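Local coordinates for 3-hydroxyisobutyryl-CoA hydrolase (Mycobacterium thermoresistibile, PDB 4HDT), which probably hydrolyses 3-hydroxy-2-methylpropanoyl-CoA to 3-hydroxy-2-methylpropanoate and free coenzyme A, as a zinc-binding member of the crotonase-like family, at residues I30-H35 / G70-A75; I115-G120 / A139-G144; G146-V151 / S270-S275; Y293-A298 / E336-P341. One frame throughout, in Å; residues are numbered along the deposited sequence. Where two conformers were deposited one is given.

Interaction 1: residues I30-H35 / G70-A75; sequences INSLTH and GGDVVA. With ZN (zinc ion), chain D; ACT (acetate ion), chain H.
S32 sets OG between its backbone N and carbonyl carbon (chi1 64°), while D72 holds CG anti to its backbone N (chi1 -175°), so that the hydroxyl and the carboxylate OD2 both go to R26 and OD1 can reach forward to the first turn of its own helix. The two segments meet through a single bridge in which L33 pairs with G71. L33 N donates to G70 O at 2.8 Å, in the plane of that carbonyl, and D72 N returns the bond to L33 O at 2.8 Å, arriving above the carbonyl plane. A CA-H...O contact adds to this, S32 CA lying 3.1 Å from G70 O. G70 itself sits at phi 148°, where a beta carbon would jam against the preceding carbonyl. D72 is the N-cap of helix 73-81, its OD1 accepting from A75 N at 3.2 Å, above the carboxylate plane. T34, N-cap of helix 35-49, holds M37 N with its hydroxyl. An acetate, probably from the crystallisation liquor, accepts from H35 N at 3.0 Å and rests its carboxyl carbon C 3.7 Å from A75 CB. H35 ND1 binds the zinc at 2.1 Å, with E86 as the second protein ligand, and NE2 is hydrogen-bonded to D93, consistent with a neutral, polarised imidazole that keeps its proton on NE2. The salt bridge from R26 to D72 OD2, made right at the start of a helix, would probably help to keep that carboxylate ionised while it caps.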
loop_
_atom_site.group_PDB
_atom_site.type_symbol
_atom_site.label_atom_id
_atom_site.label_comp_id
_atom_site.label_asym_id
_atom_site.label_seq_id
_atom_site.Cartn_x
_atom_site.Cartn_y
_atom_site.Cartn_z
ATOM N N ILE A 30 -7.765 13.223 -4.135
ATOM C CA ILE A 30 -6.426 12.937 -3.615
ATOM C C ILE A 30 -5.779 11.873 -4.488
ATOM O O ILE A 30 -5.117 10.929 -4.036
ATOM C CB ILE A 30 -6.378 12.617 -2.117
ATOM C CG1 ILE A 30 -7.308 13.552 -1.321
ATOM C CG2 ILE A 30 -4.955 12.767 -1.619
ATOM C CD1 ILE A 30 -7.272 13.290 0.180
ATOM N N ASN A 31 -5.946 12.074 -5.790
ATOM C CA ASN A 31 -5.271 11.272 -6.795
ATOM C C ASN A 31 -5.573 9.768 -6.720
ATOM O O ASN A 31 -4.723 8.937 -7.147
ATOM C CB ASN A 31 -3.769 11.582 -6.783
ATOM C CG ASN A 31 -3.477 13.059 -6.960
ATOM O OD1 ASN A 31 -4.066 13.718 -7.840
ATOM N ND2 ASN A 31 -2.491 13.578 -6.214
ATOM N N SER A 32 -6.775 9.389 -6.248
ATOM C CA SER A 32 -7.101 7.964 -6.228
ATOM C C SER A 32 -6.987 7.325 -7.637
ATOM O O SER A 32 -7.308 7.956 -8.635
ATOM C CB SER A 32 -8.433 7.661 -5.567
ATOM O OG SER A 32 -9.481 8.227 -6.265
ATOM N N LEU A 33 -6.562 6.065 -7.699
ATOM C CA LEU A 33 -6.192 5.429 -8.978
ATOM C C LEU A 33 -7.392 4.810 -9.662
ATOM O O LEU A 33 -8.140 4.027 -9.057
ATOM C CB LEU A 33 -5.182 4.293 -8.767
ATOM C CG LEU A 33 -3.910 4.673 -8.072
ATOM C CD1 LEU A 33 -3.060 3.411 -7.930
ATOM C CD2 LEU A 33 -3.157 5.702 -8.880
ATOM N N THR A 34 -7.508 5.111 -10.941
ATOM C CA THR A 34 -8.464 4.454 -11.818
ATOM C C THR A 34 -7.709 3.409 -12.654
ATOM O O THR A 34 -6.465 3.395 -12.716
ATOM C CB THR A 34 -9.091 5.452 -12.800
ATOM O OG1 THR A 34 -8.077 5.989 -13.644
ATOM C CG2 THR A 34 -9.830 6.593 -12.089
ATOM N N HIS A 35 -8.479 2.603 -13.359
ATOM C CA HIS A 35 -7.857 1.592 -14.206
ATOM C C HIS A 35 -7.079 2.309 -15.306
ATOM O O HIS A 35 -5.966 1.909 -15.684
ATOM C CB HIS A 35 -8.966 0.692 -14.731
ATOM C CG HIS A 35 -8.454 -0.504 -15.442
ATOM N ND1 HIS A 35 -9.273 -1.375 -16.119
ATOM C CD2 HIS A 35 -7.197 -0.999 -15.545
ATOM C CE1 HIS A 35 -8.534 -2.342 -16.639
ATOM N NE2 HIS A 35 -7.275 -2.150 -16.281
ATOM N N GLY A 70 -5.343 6.056 -2.506
ATOM C CA GLY A 70 -5.741 4.677 -2.734
ATOM C C GLY A 70 -6.204 4.421 -4.144
ATOM O O GLY A 70 -6.084 5.275 -5.045
ATOM N N GLY A 71 -6.634 3.189 -4.379
ATOM C CA GLY A 71 -7.423 2.908 -5.592
ATOM C C GLY A 71 -8.793 3.569 -5.439
ATOM O O GLY A 71 -9.262 3.816 -4.330
ATOM N N ASP A 72 -9.480 3.838 -6.561
ATOM C CA ASP A 72 -10.832 4.338 -6.533
ATOM C C ASP A 72 -11.786 3.259 -5.999
ATOM O O ASP A 72 -12.062 2.250 -6.665
ATOM C CB ASP A 72 -11.222 4.813 -7.931
ATOM C CG ASP A 72 -12.584 5.458 -7.975
ATOM O OD1 ASP A 72 -13.501 4.909 -7.364
ATOM O OD2 ASP A 72 -12.726 6.491 -8.656
ATOM N N VAL A 73 -12.240 3.445 -4.754
ATOM C CA VAL A 73 -13.069 2.429 -4.069
ATOM C C VAL A 73 -14.489 2.300 -4.595
ATOM O O VAL A 73 -15.073 1.227 -4.466
ATOM C CB VAL A 73 -13.144 2.620 -2.521
ATOM C CG1 VAL A 73 -11.774 2.361 -1.916
ATOM C CG2 VAL A 73 -13.707 3.995 -2.157
ATOM N N VAL A 74 -15.047 3.389 -5.150
ATOM C CA VAL A 74 -16.384 3.389 -5.741
ATOM C C VAL A 74 -16.456 2.358 -6.872
ATOM O O VAL A 74 -17.441 1.631 -7.019
ATOM C CB VAL A 74 -16.772 4.787 -6.309
ATOM C CG1 VAL A 74 -18.108 4.738 -7.028
ATOM C CG2 VAL A 74 -16.803 5.850 -5.203
ATOM N N ALA A 75 -15.420 2.319 -7.699
ATOM C CA ALA A 75 -15.418 1.407 -8.835
ATOM C C ALA A 75 -15.337 -0.070 -8.394
ATOM O O ALA A 75 -15.956 -0.959 -9.016
ATOM C CB ALA A 75 -14.257 1.773 -9.747
HETATM ZN ZN ZN D . -11.246 -1.469 -16.788
HETATM C C ACT H . -11.031 0.926 -11.235
HETATM O O ACT H . -11.085 1.864 -12.096
HETATM O OXT ACT H . -11.453 -0.224 -11.485
HETATM C CH3 ACT H . -10.525 1.175 -9.835
#

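Interaction 2: residues I115-G120 / A139-G144; sequences IVMGGG and AMPEVG
M117 lays its CG and SD over the methyl of A139, CG coming within 3.6 Å of A139 CB and the sulfur within 3.7 Å. CG stands beside the backbone N, anti to the carbonyl carbon (chi1 -69°), and a bend at chi3 turns the methyl end aside. P141 crosses the thioether obliquely, its CG 4.2 Å from M117 SD. Beneath this hydrophobic layer the backbones pair in parallel around M117 and A139. A139 N donates to V116 O at 3.1 Å and G118 N to A139 O at 3.1 Å, both in the plane of the accepting carbonyl. Beyond the pairing, segment 115-120 turns into helix 119-124 at G118, its N-cap, whose positive phi of 55° makes the turn and whose CA passes 3.3 Å from E142 OE2. M140, bent at chi2 and chi3, curls back until its SD stands 3.9 Å from G118 N. The other edge of strand 115-117 is bonded to C68 through M117. In crotonases a glycine-rich turn at a helix start typically supplies a backbone N-H of the oxyanion hole, and the turn at G118-G120 is consistent with that role here.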
loop_
_atom_site.group_PDB
_atom_site.type_symbol
_atom_site.label_atom_id
_atom_site.label_comp_id
_atom_site.label_asym_id
_atom_site.label_seq_id
_atom_site.Cartn_x
_atom_site.Cartn_y
_atom_site.Cartn_z
ATOM N N ILE A 115 -0.756 12.321 2.192
ATOM C CA ILE A 115 -1.537 11.079 2.282
ATOM C C ILE A 115 -1.059 10.075 1.213
ATOM O O ILE A 115 -1.080 10.371 0.030
ATOM C CB ILE A 115 -3.040 11.388 2.093
ATOM C CG1 ILE A 115 -3.560 12.230 3.265
ATOM C CG2 ILE A 115 -3.850 10.110 1.971
ATOM C CD1 ILE A 115 -4.935 12.830 3.035
ATOM N N VAL A 116 -0.655 8.888 1.641
ATOM C CA VAL A 116 -0.195 7.834 0.746
ATOM C C VAL A 116 -0.742 6.511 1.312
ATOM O O VAL A 116 -0.251 5.971 2.317
ATOM C CB VAL A 116 1.351 7.767 0.706
ATOM C CG1 VAL A 116 1.778 6.709 -0.300
ATOM C CG2 VAL A 116 2.019 9.102 0.348
ATOM N N MET A 117 -1.802 5.975 0.733
ATOM C CA MET A 117 -2.488 4.823 1.340
ATOM C C MET A 117 -2.907 3.815 0.260
ATOM O O MET A 117 -3.239 4.205 -0.838
ATOM C CB MET A 117 -3.701 5.256 2.193
ATOM C CG MET A 117 -3.389 6.006 3.501
ATOM S SD MET A 117 -4.864 6.136 4.535
ATOM C CE MET A 117 -5.807 7.223 3.502
ATOM N N GLY A 118 -2.852 2.524 0.622
ATOM C CA GLY A 118 -3.340 1.432 -0.223
ATOM C C GLY A 118 -2.683 1.471 -1.578
ATOM O O GLY A 118 -1.466 1.393 -1.705
ATOM N N GLY A 119 -3.468 1.633 -2.627
ATOM C CA GLY A 119 -2.851 1.727 -3.957
ATOM C C GLY A 119 -1.773 2.759 -4.153
ATOM O O GLY A 119 -0.907 2.604 -4.986
ATOM N N GLY A 120 -1.768 3.835 -3.339
ATOM C CA GLY A 120 -0.680 4.812 -3.373
ATOM C C GLY A 120 0.648 4.239 -2.878
ATOM O O GLY A 120 1.696 4.520 -3.420
ATOM N N ALA A 139 -0.441 4.499 5.095
ATOM C CA ALA A 139 -1.206 3.434 5.720
ATOM C C ALA A 139 -1.597 2.366 4.737
ATOM O O ALA A 139 -1.626 2.608 3.516
ATOM C CB ALA A 139 -2.468 3.976 6.388
ATOM N N MET A 140 -1.843 1.167 5.281
ATOM C CA MET A 140 -2.544 0.083 4.588
ATOM C C MET A 140 -3.827 -0.199 5.371
ATOM O O MET A 140 -3.870 -1.046 6.259
ATOM C CB MET A 140 -1.637 -1.160 4.463
ATOM C CG MET A 140 -0.356 -0.898 3.668
ATOM S SD MET A 140 -0.630 -0.462 1.943
ATOM C CE MET A 140 -1.358 -1.982 1.282
ATOM N N PRO A 141 -4.888 0.561 5.069
ATOM C CA PRO A 141 -6.110 0.576 5.891
ATOM C C PRO A 141 -7.233 -0.382 5.456
ATOM O O PRO A 141 -8.392 -0.263 5.924
ATOM C CB PRO A 141 -6.560 2.008 5.678
ATOM C CG PRO A 141 -6.294 2.207 4.243
ATOM C CD PRO A 141 -4.976 1.546 3.979
ATOM N N GLU A 142 -6.852 -1.360 4.649
ATOM C CA GLU A 142 -7.774 -2.256 3.963
ATOM C C GLU A 142 -8.754 -2.961 4.902
ATOM O O GLU A 142 -9.913 -3.141 4.601
ATOM C CB GLU A 142 -6.967 -3.267 3.144
ATOM C CG GLU A 142 -6.358 -2.648 1.871
ATOM C CD GLU A 142 -5.059 -1.895 2.046
ATOM O OE1 GLU A 142 -4.498 -1.839 3.170
ATOM O OE2 GLU A 142 -4.493 -1.428 0.998
ATOM N N VAL A 143 -8.295 -3.396 6.076
ATOM C CA VAL A 143 -9.199 -4.136 6.972
ATOM C C VAL A 143 -10.405 -3.326 7.457
ATOM O O VAL A 143 -11.403 -3.889 7.891
ATOM C CB VAL A 143 -8.444 -4.692 8.192
ATOM C CG1 VAL A 143 -7.454 -5.767 7.783
ATOM C CG2 VAL A 143 -7.725 -3.612 9.027
ATOM N N GLY A 144 -10.297 -2.008 7.379
ATOM C CA GLY A 144 -11.382 -1.126 7.697
ATOM C C GLY A 144 -12.520 -1.119 6.686
ATOM O O GLY A 144 -13.630 -0.594 6.999
#

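Interaction 3: residues G146-V151 / S270-S275; sequences GFIPDV and SVTLES
In this crotonase fold, helix 266-279 packs against the loop that joins strand 137-139 to helix 153-158, and the buried contact is made without a single hydrogen bond across it. Apolar packing comes first. I148 points at the helix with CG1 beside its backbone N (chi1 -62°), and CG1 meets V271 CG1 at 3.7 Å, the two side chains crossing at about a right angle. Its terminal CD1 touches the same valine methyl at 4.1 Å. Both side chains also lean on V295 of helix 285-299, so the pair is closed in from a third element. A second group of contacts sets carbon atoms against hydroxyl oxygens. T272 OG1 lies 3.5 Å from I148 CG2 and 3.4 Å from P149 CD, the threonine sliding past the isoleucine in the opposite direction while crossing the proline ring at about a right angle. T272 CG2 adds a methyl contact to P149 CD at 3.9 Å. S275 OG lies 3.9 Å from I148 CG2. These oxygens can face hydrocarbon because their polar needs are met within the helix: T272 OG1 bonds to A268 O one turn back, and S275 does likewise. The serine keeps OG beside its backbone N (chi1 -68°), and V271 O accepts both from S275 N at 2.7 Å and from S275 OG at 2.8 Å, the hydroxyl coming from well above the carbonyl plane.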
loop_
_atom_site.group_PDB
_atom_site.type_symbol
_atom_site.label_atom_id
_atom_site.label_comp_id
_atom_site.label_asym_id
_atom_site.label_seq_id
_atom_site.Cartn_x
_atom_site.Cartn_y
_atom_site.Cartn_z
ATOM N N GLY A 146 -13.144 -4.193 5.027
ATOM C CA GLY A 146 -13.357 -5.603 4.762
ATOM C C GLY A 146 -12.468 -6.201 3.698
ATOM O O GLY A 146 -12.813 -7.256 3.144
ATOM N N PHE A 147 -11.330 -5.563 3.461
ATOM C CA PHE A 147 -10.373 -5.956 2.412
ATOM C C PHE A 147 -9.061 -6.287 3.091
ATOM O O PHE A 147 -8.919 -6.160 4.354
ATOM C CB PHE A 147 -10.286 -4.820 1.362
ATOM C CG PHE A 147 -9.586 -5.166 0.070
ATOM C CD1 PHE A 147 -10.002 -6.200 -0.738
ATOM C CD2 PHE A 147 -8.565 -4.347 -0.395
ATOM C CE1 PHE A 147 -9.378 -6.425 -1.965
ATOM C CE2 PHE A 147 -7.950 -4.547 -1.624
ATOM C CZ PHE A 147 -8.309 -5.626 -2.384
ATOM N N ILE A 148 -8.085 -6.747 2.308
ATOM C CA ILE A 148 -6.784 -7.195 2.806
ATOM C C ILE A 148 -5.726 -6.400 2.055
ATOM O O ILE A 148 -5.854 -6.237 0.833
ATOM C CB ILE A 148 -6.614 -8.719 2.620
ATOM C CG1 ILE A 148 -7.682 -9.524 3.412
ATOM C CG2 ILE A 148 -5.214 -9.169 2.993
ATOM C CD1 ILE A 148 -9.002 -9.740 2.726
ATOM N N PRO A 149 -4.654 -5.937 2.741
ATOM C CA PRO A 149 -3.599 -5.192 2.055
ATOM C C PRO A 149 -3.110 -5.919 0.811
ATOM O O PRO A 149 -2.768 -7.118 0.881
ATOM C CB PRO A 149 -2.489 -5.069 3.104
ATOM C CG PRO A 149 -3.252 -5.071 4.412
ATOM C CD PRO A 149 -4.433 -5.981 4.205
ATOM N N ASP A 150 -3.106 -5.205 -0.282
ATOM C CA ASP A 150 -2.669 -5.741 -1.578
ATOM C C ASP A 150 -1.574 -4.883 -2.151
ATOM O O ASP A 150 -0.801 -4.333 -1.442
ATOM C CB ASP A 150 -3.907 -5.883 -2.498
ATOM C CG ASP A 150 -4.567 -4.557 -2.889
ATOM O OD1 ASP A 150 -4.361 -3.526 -2.161
ATOM O OD2 ASP A 150 -5.299 -4.576 -3.954
ATOM N N VAL A 151 -1.488 -4.820 -3.468
ATOM C CA VAL A 151 -0.497 -4.060 -4.218
ATOM C C VAL A 151 0.957 -4.284 -3.749
ATOM O O VAL A 151 1.794 -3.412 -3.869
ATOM C CB VAL A 151 -0.896 -2.561 -4.354
ATOM C CG1 VAL A 151 -2.238 -2.428 -5.093
ATOM C CG2 VAL A 151 -0.952 -1.847 -3.020
ATOM N N SER A 270 -8.424 -11.619 9.999
ATOM C CA SER A 270 -7.935 -13.004 10.059
ATOM C C SER A 270 -7.160 -13.353 8.796
ATOM O O SER A 270 -6.121 -14.008 8.845
ATOM C CB SER A 270 -9.093 -13.967 10.275
ATOM O OG SER A 270 -9.841 -13.627 11.441
ATOM N N VAL A 271 -7.679 -12.922 7.667
ATOM C CA VAL A 271 -7.019 -13.219 6.400
ATOM C C VAL A 271 -5.728 -12.396 6.293
ATOM O O VAL A 271 -4.715 -12.865 5.753
ATOM C CB VAL A 271 -7.955 -13.005 5.215
ATOM C CG1 VAL A 271 -7.222 -13.213 3.904
ATOM C CG2 VAL A 271 -9.179 -13.928 5.285
ATOM N N THR A 272 -5.752 -11.164 6.802
ATOM C CA THR A 272 -4.580 -10.304 6.829
ATOM C C THR A 272 -3.438 -10.913 7.650
ATOM O O THR A 272 -2.288 -10.953 7.202
ATOM C CB THR A 272 -4.938 -8.887 7.286
ATOM O OG1 THR A 272 -5.804 -8.312 6.298
ATOM C CG2 THR A 272 -3.692 -8.019 7.392
ATOM N N LEU A 273 -3.763 -11.399 8.842
ATOM C CA LEU A 273 -2.756 -12.066 9.652
ATOM C C LEU A 273 -2.140 -13.256 8.908
ATOM O O LEU A 273 -0.906 -13.399 8.846
ATOM C CB LEU A 273 -3.333 -12.496 10.999
ATOM C CG LEU A 273 -2.380 -13.219 11.972
ATOM C CD1 LEU A 273 -1.169 -12.335 12.243
ATOM C CD2 LEU A 273 -3.126 -13.552 13.264
ATOM N N GLU A 274 -2.982 -14.062 8.295
ATOM C CA GLU A 274 -2.493 -15.238 7.560
ATOM C C GLU A 274 -1.688 -14.819 6.323
ATOM O O GLU A 274 -0.668 -15.452 6.008
ATOM C CB GLU A 274 -3.643 -16.150 7.177
ATOM C CG GLU A 274 -3.237 -17.439 6.500
ATOM C CD GLU A 274 -2.559 -18.447 7.411
ATOM O OE1 GLU A 274 -2.646 -18.374 8.671
ATOM O OE2 GLU A 274 -1.893 -19.331 6.837
ATOM N N SER A 275 -2.128 -13.753 5.648
ATOM C CA SER A 275 -1.435 -13.291 4.443
ATOM C C SER A 275 -0.022 -12.833 4.759
ATOM O O SER A 275 0.933 -13.146 4.052
ATOM C CB SER A 275 -2.217 -12.152 3.784
ATOM O OG SER A 275 -3.428 -12.658 3.259
#

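Interaction 4: residues Y293-A298 / E336-P341; sequences YRVSCA and EAYFAP
The loop after helix 332-336 runs across one side of helix 285-299, closest at V295 and Y338, where a CA-H...O contact brings V295 CA to 3.3 Å from Y338 O. R294, with CG anti to its carbonyl carbon and the chain extended from CG to NE, stretches alongside A340 and P341. Its CG passes 3.4 Å from A340 O, and P341 CA sits over one face of the guanidinium, off its centre. At the edge of that flat group and in its plane, water 2 accepts from R294 NH1 at 2.8 Å and donates to F339 O. The other, water 1, links backbone to backbone, 2.9 Å from R294 O and 2.8 Å from A340 O. The outer nitrogen NH2 has its charged partner beyond the loop segment, in a salt bridge to E345. On the inner flank the contacts turn apolar. V295 CG2 lies over one face of the F339 ring, 4.1 Å from its centroid and 29° off the ring normal, a CH-pi contact between side chains that point the same way. F339 in turn receives R278 of helix 266-279 in a cation-pi contact. A298 CB lies 3.6 Å from Y338 CA, while V295 O stands at the edge of the tyrosine ring. Y338 also reaches V271 of helix 266-279. This is plain packing of a loop on a helix, far from the zinc sites: near the C-terminus of the crotonase-like chain, two ring-bearing residues wedge beside helices 266-279 and 285-299, with R294 and two waters on the more open side.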
loop_
_atom_site.group_PDB
_atom_site.type_symbol
_atom_site.label_atom_id
_atom_site.label_comp_id
_atom_site.label_asym_id
_atom_site.label_seq_id
_atom_site.Cartn_x
_atom_site.Cartn_y
_atom_site.Cartn_z
ATOM N N TYR A 293 -3.549 -11.666 -5.207
ATOM C CA TYR A 293 -4.602 -11.653 -6.228
ATOM C C TYR A 293 -5.687 -12.688 -5.889
ATOM O O TYR A 293 -6.871 -12.398 -6.024
ATOM C CB TYR A 293 -3.995 -11.945 -7.605
ATOM C CG TYR A 293 -4.966 -11.898 -8.749
ATOM C CD1 TYR A 293 -5.467 -10.665 -9.212
ATOM C CD2 TYR A 293 -5.373 -13.063 -9.380
ATOM C CE1 TYR A 293 -6.356 -10.601 -10.254
ATOM C CE2 TYR A 293 -6.268 -13.006 -10.409
ATOM C CZ TYR A 293 -6.763 -11.797 -10.858
ATOM O OH TYR A 293 -7.671 -11.841 -11.911
ATOM N N ARG A 294 -5.288 -13.883 -5.451
ATOM C CA ARG A 294 -6.271 -14.890 -4.987
ATOM C C ARG A 294 -7.126 -14.307 -3.857
ATOM O O ARG A 294 -8.348 -14.436 -3.856
ATOM C CB ARG A 294 -5.596 -16.171 -4.479
ATOM C CG ARG A 294 -4.863 -16.937 -5.580
ATOM C CD ARG A 294 -4.090 -18.111 -5.000
ATOM N NE ARG A 294 -3.716 -19.098 -5.996
ATOM C CZ ARG A 294 -3.117 -20.269 -5.715
ATOM N NH1 ARG A 294 -2.789 -20.581 -4.457
ATOM N NH2 ARG A 294 -2.837 -21.127 -6.692
ATOM N N VAL A 295 -6.473 -13.638 -2.911
ATOM C CA VAL A 295 -7.169 -13.063 -1.757
ATOM C C VAL A 295 -8.147 -11.969 -2.190
ATOM O O VAL A 295 -9.309 -11.960 -1.740
ATOM C CB VAL A 295 -6.164 -12.561 -0.710
ATOM C CG1 VAL A 295 -6.798 -11.742 0.404
ATOM C CG2 VAL A 295 -5.381 -13.751 -0.106
ATOM N N SER A 296 -7.697 -11.068 -3.064
ATOM C CA SER A 296 -8.571 -9.989 -3.560
ATOM C C SER A 296 -9.775 -10.553 -4.316
ATOM O O SER A 296 -10.888 -10.134 -4.093
ATOM C CB SER A 296 -7.799 -8.988 -4.413
ATOM O OG SER A 296 -6.746 -8.369 -3.656
ATOM N N CYS A 297 -9.520 -11.512 -5.202
ATOM C CA CYS A 297 -10.584 -12.183 -5.940
ATOM C C CYS A 297 -11.603 -12.815 -5.003
ATOM O O CYS A 297 -12.822 -12.700 -5.234
ATOM C CB CYS A 297 -10.000 -13.233 -6.852
ATOM S SG CYS A 297 -9.227 -12.569 -8.355
ATOM N N ALA A 298 -11.119 -13.504 -3.970
ATOM C CA ALA A 298 -12.015 -14.110 -2.979
ATOM C C ALA A 298 -12.849 -13.038 -2.250
ATOM O O ALA A 298 -14.076 -13.233 -2.044
ATOM C CB ALA A 298 -11.215 -14.959 -1.994
ATOM N N GLU A 336 -9.025 -20.069 4.982
ATOM C CA GLU A 336 -8.419 -20.822 3.888
ATOM C C GLU A 336 -9.091 -20.561 2.554
ATOM O O GLU A 336 -8.423 -20.577 1.510
ATOM C CB GLU A 336 -8.392 -22.330 4.228
ATOM C CG GLU A 336 -7.915 -23.250 3.130
ATOM C CD GLU A 336 -6.469 -23.029 2.693
ATOM O OE1 GLU A 336 -5.657 -22.465 3.453
ATOM O OE2 GLU A 336 -6.151 -23.442 1.558
ATOM N N ALA A 337 -10.388 -20.292 2.574
ATOM C CA ALA A 337 -11.140 -20.005 1.323
ATOM C C ALA A 337 -10.575 -18.817 0.537
ATOM O O ALA A 337 -10.696 -18.772 -0.675
ATOM C CB ALA A 337 -12.600 -19.762 1.645
ATOM N N TYR A 338 -9.942 -17.863 1.207
ATOM C CA TYR A 338 -9.397 -16.697 0.519
ATOM C C TYR A 338 -8.140 -16.996 -0.277
ATOM O O TYR A 338 -7.746 -16.215 -1.130
ATOM C CB TYR A 338 -9.126 -15.561 1.487
ATOM C CG TYR A 338 -10.349 -14.778 1.910
ATOM C CD1 TYR A 338 -11.272 -15.313 2.801
ATOM C CD2 TYR A 338 -10.514 -13.474 1.492
ATOM C CE1 TYR A 338 -12.384 -14.575 3.216
ATOM C CE2 TYR A 338 -11.591 -12.708 1.919
ATOM C CZ TYR A 338 -12.524 -13.258 2.776
ATOM O OH TYR A 338 -13.569 -12.477 3.202
ATOM N N PHE A 339 -7.527 -18.157 -0.035
ATOM C CA PHE A 339 -6.273 -18.533 -0.662
ATOM C C PHE A 339 -6.475 -19.570 -1.751
ATOM O O PHE A 339 -5.500 -20.072 -2.289
ATOM C CB PHE A 339 -5.291 -19.029 0.417
ATOM C CG PHE A 339 -4.926 -17.968 1.399
ATOM C CD1 PHE A 339 -3.896 -17.099 1.125
ATOM C CD2 PHE A 339 -5.629 -17.807 2.594
ATOM C CE1 PHE A 339 -3.580 -16.070 2.004
ATOM C CE2 PHE A 339 -5.306 -16.802 3.482
ATOM C CZ PHE A 339 -4.294 -15.930 3.191
ATOM N N ALA A 340 -7.731 -19.813 -2.129
ATOM C CA ALA A 340 -8.032 -20.773 -3.177
ATOM C C ALA A 340 -7.471 -20.329 -4.527
ATOM O O ALA A 340 -7.414 -19.112 -4.852
ATOM C CB ALA A 340 -9.522 -21.003 -3.273
ATOM N N PRO A 341 -7.029 -21.318 -5.326
ATOM C CA PRO A 341 -6.645 -21.050 -6.715
ATOM C C PRO A 341 -7.733 -20.363 -7.487
ATOM O O PRO A 341 -8.916 -20.617 -7.255
ATOM C CB PRO A 341 -6.489 -22.454 -7.319
ATOM C CG PRO A 341 -6.149 -23.328 -6.177
ATOM C CD PRO A 341 -6.767 -22.713 -4.938
HETATM O O HOH W 1 -9.237 -17.195 -4.042
HETATM O O HOH W 2 -2.632 -18.744 -2.299
#

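How the interactions relate
Interactions 2 and 3 are buried, with interaction 2 nearest the centre of the chain, whereas interactions 1 and 4 are only partly buried. Interactions 1 and 2 both pair backbones beside glycines, while 3 and 4 pack side chains on helices with no hydrogen bond directly between their segments: methyls and hydroxyls in interaction 3, rings in interaction 4. Zinc and the R26 salt bridge belong to interaction 1, bridging waters and the R294-E345 salt bridge to interaction 4. Interaction 1 touches interaction 2 where I30 CD1 packs on I115 CD1. Interactions 2 and 3 share one loop, E142 O lying 3.0 Å from F147 N in a probable hydrogen bond. The successive helices 266-279 and 285-299 join interactions 3 and 4.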